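Local coordinates for protein binding component of ABC transporter (Wolinella succinogenes, PDB 3K4U) that binds lysine in the cleft between its two lobes and probably serves as the solute-binding component of an ABC transporter, at residues E[36-41]-E[207-212]. Numbering follows the deposited sequence.
Sequences REMAKA and NHFLAQ
Glu37, Met38 and Ala41 on the last turns of helix 30-41 receive the ring of Phe209, which reaches across from helix 200-216. This is helix-helix packing in the periplasmic-binding-protein fold of solute-binding family 3, in the lobe built on the parallel sheet of strands 45-50, 6-11 and 67-68. The axes of the two short segments are 11.4 Å apart at closest approach and inclined at 114°, so that the Phe209 side chain spans most of the gap. Glu37 comes first: the tip of the ring points toward its CB, which stands near the ring plane, 4.0 Å from Phe209 CZ. Met38, present as selenomethionine, takes the ring most fully. Its backbone lies over the CZ end of one ring face, with Met38 N 3.6 Å and Met38 CB 3.7 Å from Phe209 CZ. Crossing the Phe209 side chain at about a right angle, the Met38 chain, with CG anti to the backbone N (chi1 -173°), carries CG over that face, toward its rim, and SE on beyond the edge; the bend at chi3 brings Met38 CE back toward the ring plane outside the rim, 3.9 Å from Phe209 CE2. Met38 also touches Ile69, Trp193 and Trp205, and the Trp205 ring meets that of Phe209 with the planes nearly parallel. Gln76 of the second subunit packs on both Ala41 and Phe209. One turn beyond Glu37, the Ala41 methyl completes the contact obliquely to the ring, with CB 4.3 Å from Phe209 CD1.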
loop_
_atom_site.group_PDB
_atom_site.type_symbol
_atom_site.label_atom_id
_atom_site.label_comp_id
_atom_site.label_asym_id
_atom_site.label_seq_id
_atom_site.Cartn_x
_atom_site.Cartn_y
_atom_site.Cartn_z
ATOM N N ARG E 36 -30.721 -17.757 -4.643
ATOM C CA ARG E 36 -31.232 -18.344 -3.402
ATOM C C ARG E 36 -30.730 -17.538 -2.199
ATOM O O ARG E 36 -31.515 -17.214 -1.311
ATOM C CB ARG E 36 -30.897 -19.851 -3.322
ATOM C CG ARG E 36 -31.558 -20.603 -2.177
ATOM C CD ARG E 36 -31.487 -22.150 -2.350
ATOM N NE ARG E 36 -32.605 -22.673 -3.139
ATOM C CZ ARG E 36 -32.498 -23.181 -4.364
ATOM N NH1 ARG E 36 -31.311 -23.272 -4.959
ATOM N NH2 ARG E 36 -33.578 -23.615 -4.998
ATOM N N GLU E 37 -29.444 -17.195 -2.181
ATOM C CA GLU E 37 -28.847 -16.394 -1.075
ATOM C C GLU E 37 -29.489 -15.023 -0.980
ATOM O O GLU E 37 -29.895 -14.576 0.081
ATOM C CB GLU E 37 -27.327 -16.193 -1.249
ATOM C CG GLU E 37 -26.446 -17.404 -0.897
ATOM C CD GLU E 37 -26.455 -17.759 0.592
ATOM O OE1 GLU E 37 -26.632 -16.850 1.450
ATOM O OE2 GLU E 37 -26.292 -18.955 0.911
HETATM N N MSE E 38 -29.541 -14.359 -2.124
HETATM C CA MSE E 38 -30.127 -13.073 -2.216
HETATM C C MSE E 38 -31.547 -13.096 -1.659
HETATM O O MSE E 38 -31.926 -12.207 -0.902
HETATM C CB MSE E 38 -30.083 -12.638 -3.660
HETATM C CG MSE E 38 -30.514 -11.242 -3.856
HETATM SE SE MSE E 38 -30.765 -10.778 -5.722
HETATM C CE MSE E 38 -28.951 -11.153 -6.380
ATOM N N ALA E 39 -32.341 -14.110 -1.993
ATOM C CA ALA E 39 -33.740 -14.089 -1.531
ATOM C C ALA E 39 -33.870 -14.242 -0.019
ATOM O O ALA E 39 -34.676 -13.545 0.609
ATOM C CB ALA E 39 -34.572 -15.090 -2.259
ATOM N N LYS E 40 -33.070 -15.138 0.561
ATOM C CA LYS E 40 -32.955 -15.295 2.031
ATOM C C LYS E 40 -32.595 -13.968 2.709
ATOM O O LYS E 40 -33.312 -13.497 3.591
ATOM C CB LYS E 40 -31.897 -16.349 2.369
ATOM C CG LYS E 40 -32.322 -17.480 3.274
ATOM C CD LYS E 40 -31.754 -17.309 4.680
ATOM C CE LYS E 40 -32.834 -16.868 5.712
ATOM N NZ LYS E 40 -33.612 -18.035 6.316
ATOM N N ALA E 41 -31.497 -13.355 2.277
ATOM C CA ALA E 41 -31.060 -12.058 2.795
ATOM C C ALA E 41 -32.153 -10.969 2.792
ATOM O O ALA E 41 -32.231 -10.154 3.721
ATOM C CB ALA E 41 -29.818 -11.593 2.038
ATOM N N ASN E 207 -25.538 -3.984 -4.558
ATOM C CA ASN E 207 -24.097 -3.702 -4.494
ATOM C C ASN E 207 -23.547 -4.055 -3.117
ATOM O O ASN E 207 -22.485 -4.673 -2.998
ATOM C CB ASN E 207 -23.855 -2.241 -4.801
ATOM C CG ASN E 207 -23.863 -1.939 -6.299
ATOM O OD1 ASN E 207 -23.645 -2.818 -7.129
ATOM N ND2 ASN E 207 -24.109 -0.690 -6.646
ATOM N N HIS E 208 -24.296 -3.732 -2.068
ATOM C CA HIS E 208 -23.822 -4.088 -0.746
ATOM C C HIS E 208 -23.969 -5.590 -0.421
ATOM O O HIS E 208 -23.178 -6.126 0.357
ATOM C CB HIS E 208 -24.504 -3.248 0.320
ATOM C CG HIS E 208 -23.965 -1.869 0.422
ATOM N ND1 HIS E 208 -24.729 -0.757 0.152
ATOM C CD2 HIS E 208 -22.728 -1.414 0.755
ATOM C CE1 HIS E 208 -23.984 0.326 0.329
ATOM N NE2 HIS E 208 -22.768 -0.046 0.691
ATOM N N PHE E 209 -24.971 -6.249 -1.016
ATOM C CA PHE E 209 -25.151 -7.702 -0.881
ATOM C C PHE E 209 -24.010 -8.408 -1.581
ATOM O O PHE E 209 -23.452 -9.385 -1.049
ATOM C CB PHE E 209 -26.527 -8.170 -1.431
ATOM C CG PHE E 209 -26.578 -9.640 -1.770
ATOM C CD1 PHE E 209 -26.714 -10.596 -0.774
ATOM C CD2 PHE E 209 -26.475 -10.060 -3.078
ATOM C CE1 PHE E 209 -26.718 -11.970 -1.078
ATOM C CE2 PHE E 209 -26.485 -11.445 -3.384
ATOM C CZ PHE E 209 -26.594 -12.391 -2.375
ATOM N N LEU E 210 -23.632 -7.891 -2.751
ATOM C CA LEU E 210 -22.459 -8.428 -3.476
ATOM C C LEU E 210 -21.176 -8.285 -2.680
ATOM O O LEU E 210 -20.409 -9.233 -2.583
ATOM C CB LEU E 210 -22.296 -7.796 -4.843
ATOM C CG LEU E 210 -21.247 -8.405 -5.769
ATOM C CD1 LEU E 210 -21.441 -9.905 -5.959
ATOM C CD2 LEU E 210 -21.273 -7.721 -7.132
ATOM N N ALA E 211 -20.955 -7.112 -2.082
ATOM C CA ALA E 211 -19.760 -6.908 -1.249
ATOM C C ALA E 211 -19.754 -7.886 -0.065
ATOM O O ALA E 211 -18.708 -8.437 0.260
ATOM C CB ALA E 211 -19.713 -5.514 -0.762
ATOM N N GLN E 212 -20.927 -8.112 0.549
ATOM C CA GLN E 212 -21.071 -9.065 1.671
ATOM C C GLN E 212 -20.681 -10.504 1.359
ATOM O O GLN E 212 -20.056 -11.179 2.177
ATOM C CB GLN E 212 -22.490 -9.066 2.237
ATOM C CG GLN E 212 -22.610 -8.419 3.611
ATOM C CD GLN E 212 -22.100 -9.306 4.754
ATOM O OE1 GLN E 212 -21.868 -8.821 5.853
ATOM N NE2 GLN E 212 -21.961 -10.597 4.503
#